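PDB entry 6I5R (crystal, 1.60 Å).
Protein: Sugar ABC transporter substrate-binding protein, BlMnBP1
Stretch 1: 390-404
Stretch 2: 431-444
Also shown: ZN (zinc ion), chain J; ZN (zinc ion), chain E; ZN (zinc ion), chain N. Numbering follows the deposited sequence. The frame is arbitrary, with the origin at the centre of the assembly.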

ATOM      1  N   ASP A 390       6.884 -14.445 -11.874  1.00 16.39           N
ATOM      2  CA  ASP A 390       6.016 -15.172 -10.962  1.00 25.77           C
ATOM      3  C   ASP A 390       6.759 -15.704  -9.748  1.00 20.94           C
ATOM      4  O   ASP A 390       6.142 -16.315  -8.864  1.00 22.09           O
ATOM      5  N   LEU A 391       8.072 -15.487  -9.681  1.00 20.66           N
ATOM      6  CA  LEU A 391       8.870 -16.158  -8.670  1.00 16.39           C
ATOM      7  C   LEU A 391       8.513 -15.671  -7.264  1.00 16.39           C
ATOM      8  O   LEU A 391       8.369 -16.481  -6.343  1.00 16.39           O
ATOM      9  N   LEU A 392       8.348 -14.368  -7.084  1.00 16.39           N
ATOM     10  CA  LEU A 392       8.011 -13.866  -5.750  1.00 18.06           C
ATOM     11  C   LEU A 392       6.653 -14.395  -5.305  1.00 22.16           C
ATOM     12  O   LEU A 392       6.487 -14.820  -4.159  1.00 17.51           O
ATOM     13  N   ALA A 393       5.659 -14.358  -6.193  1.00 18.93           N
ATOM     14  CA  ALA A 393       4.333 -14.824  -5.812  1.00 21.48           C
ATOM     15  C   ALA A 393       4.372 -16.286  -5.385  1.00 21.52           C
ATOM     16  O   ALA A 393       3.707 -16.681  -4.418  1.00 18.47           O
ATOM     17  N   ASN A 394       5.183 -17.097  -6.072  1.00 16.78           N
ATOM     18  CA  ASN A 394       5.219 -18.526  -5.827  1.00 16.39           C
ATOM     19  C   ASN A 394       5.991 -18.872  -4.563  1.00 19.15           C
ATOM     20  O   ASN A 394       5.593 -19.762  -3.808  1.00 16.39           O
ATOM     21  N   VAL A 395       7.112 -18.201  -4.322  1.00 16.39           N
ATOM     22  CA  VAL A 395       7.810 -18.413  -3.062  1.00 17.77           C
ATOM     23  C   VAL A 395       6.943 -17.935  -1.913  1.00 16.39           C
ATOM     24  O   VAL A 395       6.933 -18.533  -0.831  1.00 16.39           O
ATOM     25  N   ASN A 396       6.248 -16.819  -2.119  1.00 16.39           N
ATOM     26  CA  ASN A 396       5.364 -16.263  -1.098  1.00 17.66           C
ATOM     27  C   ASN A 396       4.280 -17.258  -0.719  1.00 16.39           C
ATOM     28  O   ASN A 396       4.004 -17.498   0.465  1.00 27.80           O
ATOM     29  N   SER A 397       3.616 -17.815  -1.728  1.00 19.85           N
ATOM     30  CA  SER A 397       2.583 -18.807  -1.485  1.00 22.99           C
ATOM     31  C   SER A 397       3.149 -20.036  -0.777  1.00 24.45           C
ATOM     32  O   SER A 397       2.634 -20.461   0.270  1.00 24.27           O
ATOM     33  N   ASP A 398       4.234 -20.608  -1.295  1.00 18.91           N
ATOM     34  CA  ASP A 398       4.735 -21.847  -0.711  1.00 17.65           C
ATOM     35  C   ASP A 398       5.299 -21.633   0.702  1.00 23.07           C
ATOM     36  O   ASP A 398       5.225 -22.536   1.551  1.00 21.37           O
ATOM     37  N   SER A 399       5.851 -20.444   0.985  1.00 16.39           N
ATOM     38  CA  SER A 399       6.369 -20.143   2.304  1.00 18.94           C
ATOM     39  C   SER A 399       5.265 -19.897   3.313  1.00 17.76           C
ATOM     40  O   SER A 399       5.520 -19.989   4.520  1.00 18.18           O
ATOM     41  N   GLU A 400       4.091 -19.500   2.844  1.00 16.39           N
ATOM     42  CA  GLU A 400       2.968 -19.079   3.679  1.00 21.82           C
ATOM     43  C   GLU A 400       3.253 -17.789   4.438  1.00 25.61           C
ATOM     44  O   GLU A 400       2.617 -17.519   5.461  1.00 17.24           O
ATOM     45  N   LEU A 401       4.216 -16.986   3.975  1.00 22.32           N
ATOM     46  CA  LEU A 401       4.564 -15.744   4.653  1.00 16.39           C
ATOM     47  C   LEU A 401       3.841 -14.538   4.086  1.00 22.02           C
ATOM     48  O   LEU A 401       3.687 -13.529   4.790  1.00 16.39           O
ATOM     49  N   GLY A 402       3.426 -14.601   2.825  1.00 16.39           N
ATOM     50  CA  GLY A 402       2.586 -13.543   2.304  1.00 22.48           C
ATOM     51  C   GLY A 402       3.208 -12.179   2.504  1.00 16.39           C
ATOM     52  O   GLY A 402       2.558 -11.254   3.014  1.00 17.66           O
ATOM     53  N   ILE A 403       4.464 -12.058   2.085  1.00 17.68           N
ATOM     54  CA  ILE A 403       5.192 -10.798   2.165  1.00 16.39           C
ATOM     55  C   ILE A 403       4.557  -9.782   1.231  1.00 22.07           C
ATOM     56  O   ILE A 403       4.547  -9.973   0.009  1.00 22.19           O
ATOM     57  N   ASN A 404       4.060  -8.684   1.804  1.00 16.39           N
ATOM     58  CA  ASN A 404       3.450  -7.594   1.038  1.00 21.39           C
ATOM     59  C   ASN A 404       2.271  -8.097   0.203  1.00 25.00           C
ATOM     60  O   ASN A 404       1.958  -7.531  -0.850  1.00 24.73           O
ATOM     61  N   GLU A 431      12.379 -18.415  12.436  1.00 16.39           N
ATOM     62  CA  GLU A 431      11.225 -19.206  11.993  1.00 16.39           C
ATOM     63  C   GLU A 431      10.838 -18.855  10.561  1.00 16.39           C
ATOM     64  O   GLU A 431      10.641 -19.741   9.721  1.00 16.39           O
ATOM     65  N   TRP A 432      10.706 -17.563  10.263  1.00 16.46           N
ATOM     66  CA  TRP A 432      10.368 -17.176   8.898  1.00 16.39           C
ATOM     67  C   TRP A 432      11.433 -17.635   7.900  1.00 16.39           C
ATOM     68  O   TRP A 432      11.107 -18.078   6.802  1.00 16.39           O
ATOM     69  N   ASN A 433      12.715 -17.474   8.236  1.00 16.95           N
ATOM     70  CA  ASN A 433      13.766 -17.840   7.293  1.00 16.39           C
ATOM     71  C   ASN A 433      13.675 -19.308   6.893  1.00 16.39           C
ATOM     72  O   ASN A 433      13.936 -19.659   5.741  1.00 16.39           O
ATOM     73  N   GLN A 434      13.361 -20.194   7.845  1.00 16.45           N
ATOM     74  CA  GLN A 434      13.348 -21.624   7.535  1.00 18.77           C
ATOM     75  C   GLN A 434      12.198 -21.967   6.584  1.00 18.59           C
ATOM     76  O   GLN A 434      12.367 -22.760   5.640  1.00 16.39           O
ATOM     77  N   LYS A 435      11.045 -21.322   6.767  1.00 16.39           N
ATOM     78  CA  LYS A 435       9.927 -21.521   5.853  1.00 16.39           C
ATOM     79  C   LYS A 435      10.224 -20.910   4.495  1.00 20.36           C
ATOM     80  O   LYS A 435       9.911 -21.507   3.457  1.00 16.39           O
ATOM     81  N   TRP A 436      10.815 -19.710   4.477  1.00 16.39           N
ATOM     82  CA  TRP A 436      11.172 -19.083   3.209  1.00 16.39           C
ATOM     83  C   TRP A 436      12.247 -19.876   2.497  1.00 17.78           C
ATOM     84  O   TRP A 436      12.167 -20.094   1.286  1.00 16.39           O
ATOM     85  N   ALA A 437      13.240 -20.341   3.252  1.00 16.39           N
ATOM     86  CA  ALA A 437      14.363 -21.050   2.661  1.00 16.66           C
ATOM     87  C   ALA A 437      13.899 -22.297   1.913  1.00 22.95           C
ATOM     88  O   ALA A 437      14.409 -22.589   0.828  1.00 16.39           O
ATOM     89  N   LYS A 438      12.892 -23.010   2.448  1.00 18.84           N
ATOM     90  CA  LYS A 438      12.357 -24.178   1.756  1.00 16.96           C
ATOM     91  C   LYS A 438      11.617 -23.757   0.506  1.00 20.91           C
ATOM     92  O   LYS A 438      11.704 -24.421  -0.531  1.00 19.92           O
ATOM     93  N   ALA A 439      10.888 -22.642   0.584  1.00 20.43           N
ATOM     94  CA  ALA A 439      10.110 -22.175  -0.550  1.00 19.76           C
ATOM     95  C   ALA A 439      11.013 -21.676  -1.674  1.00 17.36           C
ATOM     96  O   ALA A 439      10.712 -21.875  -2.859  1.00 19.49           O
ATOM     97  N   VAL A 440      12.124 -21.035  -1.318  1.00 16.39           N
ATOM     98  CA  VAL A 440      13.122 -20.627  -2.303  1.00 17.12           C
ATOM     99  C   VAL A 440      13.702 -21.851  -2.996  1.00 18.82           C
ATOM    100  O   VAL A 440      13.825 -21.889  -4.224  1.00 17.89           O
ATOM    101  N   GLU A 441      14.048 -22.874  -2.222  1.00 16.39           N
ATOM    102  CA  GLU A 441      14.599 -24.090  -2.809  1.00 22.84           C
ATOM    103  C   GLU A 441      13.605 -24.754  -3.746  1.00 21.15           C
ATOM    104  O   GLU A 441      13.974 -25.200  -4.843  1.00 23.00           O
ATOM    105  N   ASP A 442      12.339 -24.819  -3.336  1.00 16.87           N
ATOM    106  CA  ASP A 442      11.339 -25.527  -4.125  1.00 21.42           C
ATOM    107  C   ASP A 442      11.029 -24.807  -5.429  1.00 20.30           C
ATOM    108  O   ASP A 442      10.555 -25.432  -6.380  1.00 20.37           O
ATOM    109  N   ASN A 443      11.316 -23.519  -5.514  1.00 17.50           N
ATOM    110  CA  ASN A 443      10.954 -22.739  -6.689  1.00 21.68           C
ATOM    111  C   ASN A 443      12.135 -22.355  -7.558  1.00 22.27           C
ATOM    112  O   ASN A 443      11.948 -21.627  -8.544  1.00 22.15           O
ATOM    113  N   GLU A 444      13.333 -22.806  -7.220  1.00 16.39           N
ATOM    114  CA  GLU A 444      14.493 -22.378  -7.958  1.00 19.49           C
ATOM    115  C   GLU A 444      14.530 -23.014  -9.334  1.00 16.90           C
ATOM    116  O   GLU A 444      13.735 -23.892  -9.680  1.00 18.54           O
ATOM    117  OXT GLU A 444      15.378 -22.543 -10.073  1.00 16.39           O
TER

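Helix 391-399 packs against helix 431-443 at 131°, with axes 8.2 Å apart at closest approach. The helices come close where side chains are small: Ala 439 CB lies 3.7 Å from Ser 399 CB.

Val 395 is a knob among Trp 436, Ala 439, Val 440 and Asn 443. Its chi1 is t. CG1 lies over one face of the Trp 436 ring, 3.5 Å from the centroid of the six-membered ring, a CH-pi contact. CG2 reaches Asn 443 CB at 3.8 Å.

Trp 436 has chi1 t and chi2 -98°. Its CA-to-CB bond points sideways, but the indole end comes nearer to the first stretch. Leu 392 CD1 meets the ring edge, 4.1 Å from Trp 436 CH2. Leu 401 (m, t) points toward the second helix, and its CD1 touches Trp 436 CE3 at 3.5 Å. Its CD2 covers one face of the Trp 432 ring. Ile 403 (m, m) adds CG1, 3.9 Å from Trp 436 CZ3.

Asn 443 is the second knob, among Leu 391, Asn 394, Val 395 and Asp 398. With chi1 m, its ND2 donates to Asp 398 OD2 (2.8 Å) and to Ala 439 O (2.8 Å). Its OD1 accepts from water 1, which in turn accepts from Asn 394 ND2. Asp 398, also m, thereby ties the helices together with a nearly straight hydrogen bond.

Ser 399 is p, which lets OG donate to Asn 396 O (2.9 Å) and accept from Leu 401 N (3.0 Å). Asn 396 has an off-well chi1 of -123°. Its amide pairs with the Ile 403 backbone: OD1 accepts from Ile 403 N (2.7 Å) and ND2 donates to Ile 403 O (3.0 Å).

The zinc ions bind Asp 390 with Asn 394, Glu 431, and Glu 444 respectively; none bridges the two stretches.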

ATOM      1  CB  ASP A 390       5.364 -16.336 -11.724  1.00 22.93           C
ATOM      2  CG  ASP A 390       4.203 -16.941 -10.971  1.00 23.74           C
ATOM      3  OD1 ASP A 390       3.563 -16.213 -10.187  1.00 28.68           O
ATOM      4  OD2 ASP A 390       3.916 -18.144 -11.148  1.00 27.92           O
ATOM      5  CB  LEU A 391      10.356 -15.933  -8.958  1.00 20.79           C
ATOM      6  CG  LEU A 391      11.236 -16.662  -7.960  1.00 19.67           C
ATOM      7  CD1 LEU A 391      11.105 -18.167  -8.149  1.00 19.36           C
ATOM      8  CD2 LEU A 391      12.677 -16.227  -8.091  1.00 20.15           C
ATOM      9  CB  LEU A 392       8.023 -12.338  -5.705  1.00 16.39           C
ATOM     10  CG  LEU A 392       7.586 -11.756  -4.345  1.00 20.68           C
ATOM     11  CD1 LEU A 392       8.612 -11.978  -3.228  1.00 16.39           C
ATOM     12  CD2 LEU A 392       7.268 -10.277  -4.553  1.00 17.24           C
ATOM     13  CB  ALA A 393       3.351 -14.621  -6.967  1.00 21.89           C
ATOM     14  CB  ASN A 394       5.832 -19.220  -7.037  1.00 21.84           C
ATOM     15  CG  ASN A 394       4.925 -19.182  -8.254  1.00 21.93           C
ATOM     16  OD1 ASN A 394       3.789 -18.665  -8.226  1.00 24.04           O
ATOM     17  ND2 ASN A 394       5.455 -19.662  -9.353  1.00 24.37           N
ATOM     18  CB  VAL A 395       9.168 -17.685  -3.079  1.00 18.10           C
ATOM     19  CG1 VAL A 395       9.824 -17.722  -1.698  1.00 16.39           C
ATOM     20  CG2 VAL A 395      10.086 -18.278  -4.166  1.00 17.15           C
ATOM     21  CB  ASN A 396       4.715 -15.004  -1.637  1.00 19.28           C
ATOM     22  CG  ASN A 396       4.969 -13.822  -0.803  1.00 19.56           C
ATOM     23  OD1 ASN A 396       5.284 -13.943   0.390  1.00 22.33           O
ATOM     24  ND2 ASN A 396       4.806 -12.645  -1.406  1.00 18.34           N
ATOM     25  CB  SER A 397       1.940 -19.166  -2.821  1.00 20.74           C
ATOM     26  OG  SER A 397       1.050 -20.240  -2.672  1.00 30.31           O
ATOM     27  CB  ASP A 398       5.786 -22.453  -1.645  1.00 22.73           C
ATOM     28  CG  ASP A 398       5.199 -22.954  -2.982  1.00 28.59           C
ATOM     29  OD1 ASP A 398       3.941 -23.174  -3.104  1.00 21.37           O
ATOM     30  OD2 ASP A 398       6.029 -23.130  -3.927  1.00 25.10           O
ATOM     31  CB  SER A 399       7.240 -18.896   2.255  1.00 16.39           C
ATOM     32  OG  SER A 399       6.414 -17.750   2.119  1.00 16.39           O
ATOM     33  CB  GLU A 400       2.562 -20.201   4.652  1.00 23.78           C
ATOM     34  CG  GLU A 400       2.116 -21.498   3.941  1.00 24.10           C
ATOM     35  CD  GLU A 400       0.714 -21.419   3.414  1.00 23.59           C
ATOM     36  OE1 GLU A 400       0.018 -22.465   3.414  1.00 29.02           O
ATOM     37  OE2 GLU A 400       0.308 -20.323   2.965  1.00 27.96           O
ATOM     38  CB  LEU A 401       6.063 -15.485   4.552  1.00 20.40           C
ATOM     39  CG  LEU A 401       6.942 -16.461   5.307  1.00 19.18           C
ATOM     40  CD1 LEU A 401       8.371 -15.968   5.252  1.00 18.61           C
ATOM     41  CD2 LEU A 401       6.533 -16.546   6.727  1.00 19.00           C
ATOM     42  CB  ILE A 403       6.671 -11.003   1.817  1.00 16.39           C
ATOM     43  CG1 ILE A 403       7.306 -11.954   2.838  1.00 20.08           C
ATOM     44  CG2 ILE A 403       7.382  -9.660   1.721  1.00 16.77           C
ATOM     45  CD1 ILE A 403       7.432 -11.366   4.241  1.00 18.60           C
ATOM     46  CB  ASN A 404       4.505  -6.897   0.165  1.00 22.66           C
ATOM     47  CG  ASN A 404       4.229  -5.417  -0.017  1.00 22.22           C
ATOM     48  OD1 ASN A 404       3.782  -4.732   0.910  1.00 22.17           O
ATOM     49  ND2 ASN A 404       4.481  -4.919  -1.225  1.00 24.45           N
ATOM     50  CB  GLU A 431      10.025 -19.010  12.924  1.00 17.21           C
ATOM     51  CG  GLU A 431       8.894 -20.019  12.652  1.00 23.41           C
ATOM     52  CD  GLU A 431       7.537 -19.617  13.223  1.00 19.27           C
ATOM     53  OE1 GLU A 431       7.349 -18.527  13.824  1.00 17.93           O
ATOM     54  OE2 GLU A 431       6.604 -20.426  13.073  1.00 16.39           O
ATOM     55  CB  TRP A 432      10.185 -15.660   8.792  1.00 16.39           C
ATOM     56  CG  TRP A 432       9.122 -15.020   9.632  1.00 16.39           C
ATOM     57  CD1 TRP A 432       8.417 -15.571  10.664  1.00 16.39           C
ATOM     58  CD2 TRP A 432       8.648 -13.668   9.501  1.00 16.39           C
ATOM     59  NE1 TRP A 432       7.543 -14.642  11.175  1.00 16.39           N
ATOM     60  CE2 TRP A 432       7.671 -13.467  10.491  1.00 16.71           C
ATOM     61  CE3 TRP A 432       8.976 -12.605   8.649  1.00 20.08           C
ATOM     62  CZ2 TRP A 432       7.015 -12.254  10.649  1.00 16.39           C
ATOM     63  CZ3 TRP A 432       8.327 -11.408   8.801  1.00 17.88           C
ATOM     64  CH2 TRP A 432       7.357 -11.235   9.791  1.00 16.39           C
ATOM     65  CB  ASN A 433      15.145 -17.544   7.891  1.00 20.96           C
ATOM     66  CG  ASN A 433      15.532 -16.096   7.744  1.00 19.33           C
ATOM     67  OD1 ASN A 433      15.145 -15.443   6.777  1.00 16.39           O
ATOM     68  ND2 ASN A 433      16.311 -15.584   8.691  1.00 17.44           N
ATOM     69  CB  GLN A 434      13.298 -22.416   8.856  1.00 20.66           C
ATOM     70  CG  GLN A 434      14.631 -22.338   9.600  1.00 24.08           C
ATOM     71  CD  GLN A 434      14.579 -22.532  11.116  1.00 29.53           C
ATOM     72  OE1 GLN A 434      13.509 -22.698  11.716  1.00 34.96           O
ATOM     73  NE2 GLN A 434      15.755 -22.496  11.737  1.00 31.74           N
ATOM     74  CB  LYS A 435       8.644 -20.924   6.431  1.00 21.93           C
ATOM     75  CG  LYS A 435       8.138 -21.700   7.661  1.00 21.34           C
ATOM     76  CD  LYS A 435       6.856 -21.162   8.269  1.00 17.43           C
ATOM     77  CE  LYS A 435       6.477 -21.976   9.514  1.00 20.96           C
ATOM     78  NZ  LYS A 435       5.328 -21.367  10.261  1.00 21.96           N
ATOM     79  CB  TRP A 436      11.672 -17.668   3.457  1.00 16.39           C
ATOM     80  CG  TRP A 436      11.798 -16.843   2.263  1.00 20.25           C
ATOM     81  CD1 TRP A 436      12.938 -16.601   1.557  1.00 16.99           C
ATOM     82  CD2 TRP A 436      10.772 -16.075   1.648  1.00 16.39           C
ATOM     83  NE1 TRP A 436      12.680 -15.740   0.525  1.00 16.39           N
ATOM     84  CE2 TRP A 436      11.353 -15.405   0.560  1.00 16.39           C
ATOM     85  CE3 TRP A 436       9.410 -15.913   1.894  1.00 16.39           C
ATOM     86  CZ2 TRP A 436      10.625 -14.590  -0.277  1.00 16.39           C
ATOM     87  CZ3 TRP A 436       8.702 -15.104   1.074  1.00 16.94           C
ATOM     88  CH2 TRP A 436       9.300 -14.457  -0.011  1.00 16.39           C
ATOM     89  CB  ALA A 437      15.380 -21.376   3.749  1.00 19.24           C
ATOM     90  CB  LYS A 438      11.440 -24.980   2.684  1.00 20.48           C
ATOM     91  CG  LYS A 438      12.251 -25.846   3.646  1.00 23.12           C
ATOM     92  CD  LYS A 438      11.485 -26.307   4.887  1.00 26.15           C
ATOM     93  CE  LYS A 438      10.376 -27.271   4.565  1.00 26.41           C
ATOM     94  NZ  LYS A 438       9.980 -27.951   5.878  1.00 33.83           N
ATOM     95  CB  ALA A 439       9.153 -21.077  -0.089  1.00 16.58           C
ATOM     96  CB  VAL A 440      14.211 -19.785  -1.615  1.00 20.14           C
ATOM     97  CG1 VAL A 440      15.437 -19.569  -2.500  1.00 17.06           C
ATOM     98  CG2 VAL A 440      13.607 -18.426  -1.203  1.00 16.39           C
ATOM     99  CB  GLU A 441      15.010 -25.063  -1.712  1.00 17.17           C
ATOM    100  CG  GLU A 441      16.233 -24.606  -1.017  1.00 28.54           C
ATOM    101  CD  GLU A 441      16.735 -25.503   0.094  1.00 27.46           C
ATOM    102  OE1 GLU A 441      15.951 -26.281   0.700  1.00 36.14           O
ATOM    103  OE2 GLU A 441      17.955 -25.415   0.360  1.00 40.05           O
ATOM    104  CB  ASP A 442      10.067 -25.711  -3.302  1.00 22.00           C
ATOM    105  CG  ASP A 442      10.254 -26.679  -2.159  1.00 21.33           C
ATOM    106  OD1 ASP A 442      11.112 -27.571  -2.286  1.00 29.30           O
ATOM    107  OD2 ASP A 442       9.556 -26.554  -1.116  1.00 30.92           O
ATOM    108  CB  ASN A 443      10.229 -21.470  -6.253  1.00 19.89           C
ATOM    109  CG  ASN A 443       8.815 -21.746  -5.863  1.00 20.51           C
ATOM    110  OD1 ASN A 443       7.910 -21.579  -6.666  1.00 26.17           O
ATOM    111  ND2 ASN A 443       8.614 -22.202  -4.642  1.00 19.26           N
ATOM    112  CB  GLU A 444      15.802 -22.677  -7.208  1.00 21.29           C
ATOM    113  CG  GLU A 444      16.255 -24.120  -7.028  1.00 25.47           C
ATOM    114  CD  GLU A 444      17.401 -24.180  -6.007  1.00 20.96           C
ATOM    115  OE1 GLU A 444      17.918 -25.291  -5.653  1.00 33.82           O
ATOM    116  OE2 GLU A 444      17.791 -23.082  -5.516  1.00 33.27           O
TER
HETATM  117 ZN    ZN J 510       2.297 -17.973  -9.804  0.62 21.47          ZN
HETATM  118 ZN    ZN E 505       4.920 -19.395  13.227  1.00 20.09          ZN
HETATM  119 ZN    ZN N 514      19.269 -25.503  -3.999  1.00117.24          ZN
HETATM  120  O   HOH W   1       8.296 -21.008  -9.521  1.00 32.52           O
HETATM  121  O   HOH W   2       7.458 -24.754   0.935  1.00 31.52           O
HETATM  122  O   HOH W   3       3.504 -20.762  12.519  1.00 20.06           O
HETATM  123  O   HOH W   4       2.879 -20.019  -9.953  1.00 16.75           O
HETATM  124  O   HOH W   5      20.863 -23.521  -3.521  1.00 36.94           O
HETATM  125  O   HOH W   6      20.271 -26.583  -2.701  1.00 34.66           O